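Local coordinates for periplasmic cell division protein (SufI) (Aquifex aeolicus, PDB 6SYY) that binds copper ions at a mononuclear and a trinuclear site and, as a multicopper oxidase, probably couples substrate oxidation to the reduction of oxygen, at residues 460-465 with 487-492; 396-401 with 441-446; 47-52 with 239-244. One frame throughout, in Å; residues are numbered along the deposited sequence.

Interaction 1 (460-465 with 487-492); sequences FQVLER and ETVRIA
F460 and I491 share a first torsion: CG of F460 (chi1 56°) and CG1 of I491 (chi1 65°) each stand between the backbone N and the carbonyl carbon. With its second torsion extended, I491 puts CD1 over the centre of the F460 ring, 3.7 Å from the centroid and 12° off the normal, a CH-pi contact, while V462 CG2 touches the ring edge in its plane. At the other end of the pairing a bend at chi3 of R465 sets its NE 3.0 Å from E487 OE1. NH2 of R465 completes a side-on grip, 2.9 Å from E487 OE2. Both oxygens are met from above the carboxylate plane, and V489 CG2 covers one guanidinium face toward its rim. R465 also pairs with D474 and donates to I482 O, and E487 OE2 receives A484 N; a leucine in place of R465 would probably leave the carboxylates of E487 and D474 without this positive mate. The backbones run antiparallel, with R490 O receiving both L463 N at 2.6 Å and E464 N at 3.2 Å. Two residues facing one define a classic beta bulge, and the register slips by one there. At the bulge itself R490 NH1 forms a salt bridge with E464 OE1 at 2.9 Å, reaching its anti side from out of the carboxylate plane, and L463 CD1 lies over a face of that guanidinium. Strand 461-465 is outermost in its five-stranded sheet, and strand 488-495 pairs on its other flank with strand 437-445. F460, V462, R465 and V489 all touch V481 of strand 480-483, which belongs to the second sheet of this cupredoxin-like domain.

Interaction 2 (396-401 with 441-446); sequences QRITLG and IEYVNN
V444 O receives L400 N at 2.7 Å, and T399 adds a CA-H...O contact from its CA, 3.4 Å from the same oxygen. E442 O is used in the same way: I398 N donates to it at 2.8 Å from 40° above the carbonyl plane, and R397 CA-H approaches as well. In return E442 N, V444 N and N446 N donate to the carbonyls of Q396, I398 and L400. The short segments run parallel with an axis angle of 20°, in one register from Q396 with I441 to L400 with N445. On the face carrying I398, CG1 is anti to the carbonyl carbon (chi1 -59°) and meets I441 CG2 at 3.8 Å. The other branch, I398 CG2, approaches the Y443 ring at its edge, 3.6 Å from CD1, and both side chains extend in one direction. Such parallel pairing within a mixed sheet fits the Greek-key sandwich of the cupredoxin fold, and Y443 reaches between its sheets to touch M453, I455, V481 and V483. On the other face R397 CG packs on V444 CG2; T399 CG2 lies 3.4 Å from N446 ND2, just past the strand end. Back on the I398 face, L400 CD1 rests on N445 CB at 4.1 Å, and the nearest atom of the L400 side chain is about 6 Å from a bound copper ion. N445 is fixed by T447 at OD1 and by the carbonyls of M449 and V483 at ND2, and packs against H451, a ligand of the mononuclear copper.

Interaction 3 (47-52 with 239-244); sequences QSLNIP and PYMDVE
Y240 is joined to Q47 and L49 by two backbone hydrogen bonds: Y240 N donates to Q47 O at 2.8 Å, and L49 N donates to Y240 O over the same 2.8 Å. P239 adds a CA-H...O contact, its CA 3.1 Å from Q47 O. Together they set Q47 beside P239 and S48 beside Y240. A water extends the polar contact, lying 2.6 Å from S48 OG and donating a longer bond to Y240 O, which therefore receives both the L49 amide and the water. The aromatic contact depends on the first torsion of Y240, whose CG is flanked by its own N and C (chi1 71°). The ring lies against the backbone of Q47 and S48, and S48 CA sits over its face, displaced toward the rim, in a CH-pi contact, 3.9 Å from the centroid and 17° off the normal. Further along the ring, Y240 CE2 comes 3.3 Å from S48 N, and the hydroxyl end reaches S48 CB. R367 makes a cation-pi contact with the same tyrosine. Apolar packing lies with L49: its CD1 touches P239 CB at 4.1 Å, and its CD2 approaches M241 SD at 4.3 Å. M364, L203 and V233 also touch L49, so this leucine is buried although in a loop. Strand 47-48 thus lies along strand 239-244, whose further pairing is with strand 361-370, in a short parallel pairing of two beta bridges that joins the N-terminal part of the chain to the central cupredoxin-like region of a multicopper oxidase.

In the fold
Interactions 1 and 2 belong to one sheet, with centres about 11 Å apart. Their inner strands, 437-445 and 488-495, are neighbours: I491 O and V489 O lie 2.9 Å from I441 N and Y443 N, both probable hydrogen bonds, and I491 CD1 packs on Y443 CE2. All three contacts are partly buried; interactions 1 and 2 have an apolar face within the sandwich, but interaction 1, at the sheet's edge, adds two salt bridges and a bulge, whereas interaction 2 is a regular parallel ladder reaching toward copper. Interaction 3 lies on the opposite side of the chain's centre, about 36 and 41 Å from them between centres, away from the annotated sites; it is smaller, water-linked and built around a tyrosine face.

Interaction 1 (460-465 with 487-492)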
loop_
_atom_site.group_PDB
_atom_site.type_symbol
_atom_site.label_atom_id
_atom_site.label_comp_id
_atom_site.label_asym_id
_atom_site.label_seq_id
_atom_site.Cartn_x
_atom_site.Cartn_y
_atom_site.Cartn_z
ATOM N N PHE A 460 0.349 8.482 -10.605
ATOM C CA PHE A 460 0.843 9.821 -10.882
ATOM C C PHE A 460 2.354 9.845 -10.717
ATOM O O PHE A 460 2.962 8.908 -10.190
ATOM C CB PHE A 460 0.192 10.866 -9.966
ATOM C CG PHE A 460 0.352 10.575 -8.498
ATOM C CD1 PHE A 460 1.504 10.940 -7.824
ATOM C CD2 PHE A 460 -0.658 9.942 -7.792
ATOM C CE1 PHE A 460 1.654 10.673 -6.473
ATOM C CE2 PHE A 460 -0.519 9.681 -6.443
ATOM C CZ PHE A 460 0.642 10.040 -5.783
ATOM N N GLN A 461 2.958 10.942 -11.163
ATOM C CA GLN A 461 4.387 11.176 -11.015
ATOM C C GLN A 461 4.599 12.422 -10.170
ATOM O O GLN A 461 3.999 13.469 -10.436
ATOM C CB GLN A 461 5.059 11.327 -12.376
ATOM C CG GLN A 461 4.930 10.086 -13.239
ATOM C CD GLN A 461 5.381 10.325 -14.657
ATOM O OE1 GLN A 461 5.679 11.458 -15.044
ATOM N NE2 GLN A 461 5.437 9.259 -15.443
ATOM N N VAL A 462 5.436 12.297 -9.142
ATOM C CA VAL A 462 5.693 13.407 -8.232
ATOM C C VAL A 462 6.601 14.407 -8.928
ATOM O O VAL A 462 7.697 14.061 -9.385
ATOM C CB VAL A 462 6.315 12.914 -6.920
ATOM C CG1 VAL A 462 6.663 14.095 -6.030
ATOM C CG2 VAL A 462 5.366 11.966 -6.206
ATOM N N LEU A 463 6.148 15.654 -9.014
ATOM C CA LEU A 463 6.935 16.684 -9.669
ATOM C C LEU A 463 7.898 17.370 -8.708
ATOM O O LEU A 463 9.074 17.553 -9.038
ATOM C CB LEU A 463 6.014 17.724 -10.309
ATOM C CG LEU A 463 5.075 17.211 -11.394
ATOM C CD1 LEU A 463 4.308 18.371 -12.002
ATOM C CD2 LEU A 463 5.852 16.458 -12.454
ATOM N N GLU A 464 7.427 17.746 -7.520
ATOM C CA GLU A 464 8.183 18.685 -6.705
ATOM C C GLU A 464 7.699 18.643 -5.260
ATOM O O GLU A 464 6.506 18.465 -5.001
ATOM C CB GLU A 464 8.043 20.100 -7.284
ATOM C CG GLU A 464 8.829 21.182 -6.589
ATOM C CD GLU A 464 8.587 22.538 -7.219
ATOM O OE1 GLU A 464 7.499 22.734 -7.803
ATOM O OE2 GLU A 464 9.484 23.402 -7.143
ATOM N N ARG A 465 8.641 18.796 -4.331
ATOM C CA ARG A 465 8.353 18.959 -2.911
ATOM C C ARG A 465 8.899 20.308 -2.479
ATOM O O ARG A 465 10.029 20.661 -2.831
ATOM C CB ARG A 465 8.985 17.850 -2.060
ATOM C CG ARG A 465 8.860 16.441 -2.611
ATOM C CD ARG A 465 9.329 15.418 -1.581
ATOM N NE ARG A 465 8.411 15.373 -0.451
ATOM C CZ ARG A 465 7.466 14.452 -0.288
ATOM N NH1 ARG A 465 7.324 13.471 -1.169
ATOM N NH2 ARG A 465 6.671 14.501 0.771
ATOM N N GLU A 487 4.061 21.319 4.198
ATOM C CA GLU A 487 4.708 21.054 2.921
ATOM C C GLU A 487 3.705 21.163 1.780
ATOM O O GLU A 487 2.516 20.877 1.943
ATOM C CB GLU A 487 5.356 19.662 2.902
ATOM C CG GLU A 487 5.990 19.283 1.569
ATOM C CD GLU A 487 6.761 17.978 1.627
ATOM O OE1 GLU A 487 7.900 17.935 1.117
ATOM O OE2 GLU A 487 6.227 16.995 2.180
ATOM N N THR A 488 4.198 21.596 0.623
ATOM C CA THR A 488 3.446 21.569 -0.622
ATOM C C THR A 488 4.114 20.575 -1.563
ATOM O O THR A 488 5.341 20.584 -1.712
ATOM C CB THR A 488 3.378 22.961 -1.260
ATOM O OG1 THR A 488 2.632 23.845 -0.411
ATOM C CG2 THR A 488 2.709 22.896 -2.628
ATOM N N VAL A 489 3.312 19.705 -2.170
ATOM C CA VAL A 489 3.786 18.703 -3.115
ATOM C C VAL A 489 2.977 18.846 -4.397
ATOM O O VAL A 489 1.756 19.030 -4.349
ATOM C CB VAL A 489 3.659 17.276 -2.538
ATOM C CG1 VAL A 489 4.185 16.237 -3.521
ATOM C CG2 VAL A 489 4.400 17.175 -1.213
ATOM N N ARG A 490 3.658 18.783 -5.540
ATOM C CA ARG A 490 3.018 18.853 -6.848
ATOM C C ARG A 490 3.179 17.519 -7.566
ATOM O O ARG A 490 4.302 17.022 -7.717
ATOM C CB ARG A 490 3.605 19.992 -7.691
ATOM C CG ARG A 490 3.219 21.393 -7.206
ATOM C CD ARG A 490 4.036 22.506 -7.876
ATOM N NE ARG A 490 3.746 22.655 -9.301
ATOM C CZ ARG A 490 4.610 22.385 -10.278
ATOM N NH1 ARG A 490 5.832 21.954 -9.993
ATOM N NH2 ARG A 490 4.252 22.554 -11.545
ATOM N N ILE A 491 2.058 16.939 -7.997
ATOM C CA ILE A 491 2.056 15.684 -8.734
ATOM C C ILE A 491 1.356 15.904 -10.068
ATOM O O ILE A 491 0.588 16.853 -10.248
ATOM C CB ILE A 491 1.379 14.539 -7.952
ATOM C CG1 ILE A 491 -0.109 14.835 -7.740
ATOM C CG2 ILE A 491 2.075 14.312 -6.615
ATOM C CD1 ILE A 491 -0.852 13.713 -7.055
ATOM N N ALA A 492 1.630 15.006 -11.013
ATOM C CA ALA A 492 1.049 15.058 -12.348
ATOM C C ALA A 492 0.256 13.785 -12.600
ATOM O O ALA A 492 0.769 12.682 -12.386
ATOM C CB ALA A 492 2.131 15.219 -13.417
#

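Interaction 2 (396-401 with 441-446)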
loop_
_atom_site.group_PDB
_atom_site.type_symbol
_atom_site.label_atom_id
_atom_site.label_comp_id
_atom_site.label_asym_id
_atom_site.label_seq_id
_atom_site.Cartn_x
_atom_site.Cartn_y
_atom_site.Cartn_z
ATOM N N GLN A 396 -5.054 21.692 -10.102
ATOM C CA GLN A 396 -6.085 21.483 -9.096
ATOM C C GLN A 396 -5.400 21.568 -7.740
ATOM O O GLN A 396 -4.608 20.687 -7.388
ATOM C CB GLN A 396 -6.773 20.131 -9.295
ATOM C CG GLN A 396 -8.221 20.097 -8.864
ATOM C CD GLN A 396 -9.078 21.070 -9.642
ATOM O OE1 GLN A 396 -9.395 20.842 -10.811
ATOM N NE2 GLN A 396 -9.459 22.168 -8.998
ATOM N N ARG A 397 -5.674 22.633 -6.989
ATOM C CA ARG A 397 -5.049 22.822 -5.686
ATOM C C ARG A 397 -5.901 22.166 -4.608
ATOM O O ARG A 397 -7.078 22.506 -4.440
ATOM C CB ARG A 397 -4.842 24.299 -5.365
ATOM C CG ARG A 397 -4.295 24.516 -3.963
ATOM C CD ARG A 397 -3.826 25.932 -3.777
ATOM N NE ARG A 397 -4.879 26.890 -4.085
ATOM C CZ ARG A 397 -4.663 28.184 -4.286
ATOM N NH1 ARG A 397 -3.429 28.663 -4.217
ATOM N NH2 ARG A 397 -5.677 28.996 -4.562
ATOM N N ILE A 398 -5.295 21.238 -3.878
ATOM C CA ILE A 398 -5.954 20.462 -2.837
ATOM C C ILE A 398 -5.343 20.888 -1.511
ATOM O O ILE A 398 -4.207 20.517 -1.191
ATOM C CB ILE A 398 -5.789 18.953 -3.069
ATOM C CG1 ILE A 398 -6.379 18.557 -4.421
ATOM C CG2 ILE A 398 -6.429 18.164 -1.942
ATOM C CD1 ILE A 398 -7.826 18.938 -4.585
ATOM N N THR A 399 -6.080 21.673 -0.736
ATOM C CA THR A 399 -5.582 22.194 0.529
ATOM C C THR A 399 -6.052 21.301 1.669
ATOM O O THR A 399 -7.258 21.087 1.845
ATOM C CB THR A 399 -6.043 23.629 0.755
ATOM O OG1 THR A 399 -5.518 24.462 -0.285
ATOM C CG2 THR A 399 -5.546 24.122 2.100
ATOM N N LEU A 400 -5.094 20.784 2.435
ATOM C CA LEU A 400 -5.378 19.976 3.614
ATOM C C LEU A 400 -5.436 20.904 4.821
ATOM O O LEU A 400 -4.408 21.426 5.262
ATOM C CB LEU A 400 -4.314 18.900 3.811
ATOM C CG LEU A 400 -3.825 18.140 2.579
ATOM C CD1 LEU A 400 -2.810 17.076 2.979
ATOM C CD2 LEU A 400 -4.988 17.527 1.822
ATOM N N GLY A 401 -6.639 21.118 5.351
ATOM C CA GLY A 401 -6.826 21.905 6.546
ATOM C C GLY A 401 -7.375 21.055 7.676
ATOM O O GLY A 401 -7.539 19.839 7.554
ATOM N N ILE A 441 -1.928 18.153 -9.641
ATOM C CA ILE A 441 -2.550 18.278 -8.334
ATOM C C ILE A 441 -1.520 18.844 -7.372
ATOM O O ILE A 441 -0.365 18.401 -7.346
ATOM C CB ILE A 441 -3.105 16.933 -7.843
ATOM C CG1 ILE A 441 -4.271 16.495 -8.729
ATOM C CG2 ILE A 441 -3.556 17.036 -6.397
ATOM C CD1 ILE A 441 -4.987 15.262 -8.222
ATOM N N GLU A 442 -1.936 19.830 -6.590
ATOM C CA GLU A 442 -1.057 20.578 -5.700
ATOM C C GLU A 442 -1.589 20.412 -4.282
ATOM O O GLU A 442 -2.505 21.130 -3.867
ATOM C CB GLU A 442 -1.003 22.047 -6.114
ATOM C CG GLU A 442 -0.073 22.898 -5.287
ATOM C CD GLU A 442 0.020 24.304 -5.822
ATOM O OE1 GLU A 442 -0.630 24.578 -6.854
ATOM O OE2 GLU A 442 0.739 25.126 -5.215
ATOM N N TYR A 443 -1.030 19.455 -3.552
ATOM C CA TYR A 443 -1.383 19.279 -2.154
ATOM C C TYR A 443 -0.703 20.354 -1.319
ATOM O O TYR A 443 0.513 20.546 -1.414
ATOM C CB TYR A 443 -0.970 17.894 -1.663
ATOM C CG TYR A 443 -1.764 16.756 -2.259
ATOM C CD1 TYR A 443 -3.129 16.649 -2.038
ATOM C CD2 TYR A 443 -1.144 15.773 -3.019
ATOM C CE1 TYR A 443 -3.861 15.601 -2.572
ATOM C CE2 TYR A 443 -1.865 14.723 -3.555
ATOM C CZ TYR A 443 -3.225 14.643 -3.328
ATOM O OH TYR A 443 -3.951 13.601 -3.858
ATOM N N VAL A 444 -1.488 21.060 -0.511
ATOM C CA VAL A 444 -0.981 22.088 0.391
ATOM C C VAL A 444 -1.422 21.711 1.796
ATOM O O VAL A 444 -2.602 21.853 2.141
ATOM C CB VAL A 444 -1.484 23.488 0.013
ATOM C CG1 VAL A 444 -0.861 24.529 0.923
ATOM C CG2 VAL A 444 -1.173 23.795 -1.444
ATOM N N ASN A 445 -0.481 21.241 2.612
ATOM C CA ASN A 445 -0.780 20.750 3.957
ATOM C C ASN A 445 -0.601 21.891 4.952
ATOM O O ASN A 445 0.520 22.220 5.341
ATOM C CB ASN A 445 0.116 19.566 4.303
ATOM C CG ASN A 445 -0.215 18.955 5.652
ATOM O OD1 ASN A 445 -1.158 19.375 6.329
ATOM N ND2 ASN A 445 0.555 17.942 6.046
ATOM N N ASN A 446 -1.715 22.486 5.381
ATOM C CA ASN A 446 -1.707 23.527 6.399
ATOM C C ASN A 446 -1.992 22.981 7.794
ATOM O O ASN A 446 -2.417 23.737 8.674
ATOM C CB ASN A 446 -2.718 24.620 6.048
ATOM C CG ASN A 446 -2.320 25.410 4.818
ATOM O OD1 ASN A 446 -1.138 25.678 4.591
ATOM N ND2 ASN A 446 -3.309 25.785 4.014
#

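Interaction 3 (47-52 with 239-244)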
loop_
_atom_site.group_PDB
_atom_site.type_symbol
_atom_site.label_atom_id
_atom_site.label_comp_id
_atom_site.label_asym_id
_atom_site.label_seq_id
_atom_site.Cartn_x
_atom_site.Cartn_y
_atom_site.Cartn_z
ATOM N N GLN A 47 10.903 -15.075 16.106
ATOM C CA GLN A 47 10.047 -16.000 15.380
ATOM C C GLN A 47 10.429 -16.000 13.905
ATOM O O GLN A 47 10.788 -14.957 13.350
ATOM C CB GLN A 47 8.563 -15.626 15.542
ATOM C CG GLN A 47 8.040 -15.677 16.979
ATOM C CD GLN A 47 7.973 -17.091 17.533
ATOM O OE1 GLN A 47 7.516 -18.016 16.860
ATOM N NE2 GLN A 47 8.437 -17.265 18.767
ATOM N N SER A 48 10.358 -17.171 13.275
ATOM C CA SER A 48 10.622 -17.266 11.844
ATOM C C SER A 48 9.581 -16.475 11.058
ATOM O O SER A 48 8.375 -16.609 11.290
ATOM C CB SER A 48 10.617 -18.728 11.407
ATOM O OG SER A 48 10.669 -18.835 9.998
ATOM N N LEU A 49 10.051 -15.646 10.128
ATOM C CA LEU A 49 9.148 -14.803 9.354
ATOM C C LEU A 49 8.143 -15.653 8.589
ATOM O O LEU A 49 8.520 -16.545 7.825
ATOM C CB LEU A 49 9.936 -13.928 8.381
ATOM C CG LEU A 49 9.035 -13.130 7.436
ATOM C CD1 LEU A 49 8.324 -12.030 8.195
ATOM C CD2 LEU A 49 9.811 -12.564 6.263
ATOM N N ASN A 50 6.863 -15.376 8.803
ATOM C CA ASN A 50 5.823 -16.038 8.035
ATOM C C ASN A 50 5.845 -15.529 6.601
ATOM O O ASN A 50 5.941 -14.322 6.362
ATOM C CB ASN A 50 4.457 -15.788 8.678
ATOM C CG ASN A 50 3.307 -16.258 7.810
ATOM O OD1 ASN A 50 3.180 -17.448 7.524
ATOM N ND2 ASN A 50 2.452 -15.324 7.398
ATOM N N ILE A 51 5.793 -16.448 5.647
ATOM C CA ILE A 51 5.662 -16.123 4.230
ATOM C C ILE A 51 4.239 -16.474 3.814
ATOM O O ILE A 51 3.852 -17.647 3.897
ATOM C CB ILE A 51 6.684 -16.877 3.364
ATOM C CG1 ILE A 51 8.115 -16.475 3.729
ATOM C CG2 ILE A 51 6.415 -16.620 1.886
ATOM C CD1 ILE A 51 8.381 -14.998 3.597
ATOM N N PRO A 52 3.430 -15.511 3.378
ATOM C CA PRO A 52 2.037 -15.822 3.044
ATOM C C PRO A 52 1.955 -16.818 1.900
ATOM O O PRO A 52 2.870 -16.939 1.082
ATOM C CB PRO A 52 1.452 -14.461 2.638
ATOM C CG PRO A 52 2.384 -13.446 3.217
ATOM C CD PRO A 52 3.738 -14.084 3.198
ATOM N N PRO A 239 10.384 -10.790 14.133
ATOM C CA PRO A 239 10.742 -11.840 13.177
ATOM C C PRO A 239 12.223 -11.877 12.814
ATOM O O PRO A 239 12.963 -10.899 12.938
ATOM C CB PRO A 239 9.890 -11.485 11.949
ATOM C CG PRO A 239 9.744 -10.006 12.018
ATOM C CD PRO A 239 9.812 -9.605 13.469
ATOM N N TYR A 240 12.644 -13.055 12.366
ATOM C CA TYR A 240 13.942 -13.260 11.748
ATOM C C TYR A 240 13.743 -14.022 10.446
ATOM O O TYR A 240 12.741 -14.715 10.254
ATOM C CB TYR A 240 14.912 -14.040 12.661
ATOM C CG TYR A 240 14.572 -15.514 12.856
ATOM C CD1 TYR A 240 14.964 -16.478 11.924
ATOM C CD2 TYR A 240 13.880 -15.944 13.984
ATOM C CE1 TYR A 240 14.653 -17.824 12.101
ATOM C CE2 TYR A 240 13.570 -17.290 14.171
ATOM C CZ TYR A 240 13.957 -18.222 13.226
ATOM O OH TYR A 240 13.651 -19.553 13.411
ATOM N N MET A 241 14.723 -13.902 9.556
ATOM C CA MET A 241 14.777 -14.742 8.368
ATOM C C MET A 241 16.228 -15.068 8.067
ATOM O O MET A 241 17.078 -14.172 8.073
ATOM C CB MET A 241 14.125 -14.060 7.160
ATOM C CG MET A 241 14.255 -14.840 5.854
ATOM S SD MET A 241 13.355 -14.089 4.479
ATOM C CE MET A 241 13.964 -15.072 3.113
ATOM N N ASP A 242 16.508 -16.343 7.822
ATOM C CA ASP A 242 17.815 -16.735 7.320
ATOM C C ASP A 242 17.914 -16.393 5.842
ATOM O O ASP A 242 16.970 -16.607 5.074
ATOM C CB ASP A 242 18.056 -18.231 7.514
ATOM C CG ASP A 242 18.100 -18.636 8.970
ATOM O OD1 ASP A 242 17.895 -17.776 9.849
ATOM O OD2 ASP A 242 18.344 -19.828 9.231
ATOM N N VAL A 243 19.062 -15.850 5.448
ATOM C CA VAL A 243 19.324 -15.513 4.058
ATOM C C VAL A 243 20.671 -16.095 3.665
ATOM O O VAL A 243 21.506 -16.427 4.509
ATOM C CB VAL A 243 19.307 -13.991 3.803
ATOM C CG1 VAL A 243 17.972 -13.392 4.225
ATOM C CG2 VAL A 243 20.456 -13.322 4.532
ATOM N N GLU A 244 20.870 -16.222 2.360
ATOM C CA GLU A 244 22.151 -16.600 1.790
ATOM C C GLU A 244 22.818 -15.368 1.184
ATOM O O GLU A 244 22.202 -14.310 1.033
ATOM C CB GLU A 244 21.963 -17.696 0.738
ATOM C CG GLU A 244 20.916 -18.724 1.131
ATOM C CD GLU A 244 20.706 -19.781 0.067
ATOM O OE1 GLU A 244 21.569 -19.902 -0.830
ATOM O OE2 GLU A 244 19.677 -20.487 0.122
HETATM O O HOH W 1 12.248 -17.399 8.454
#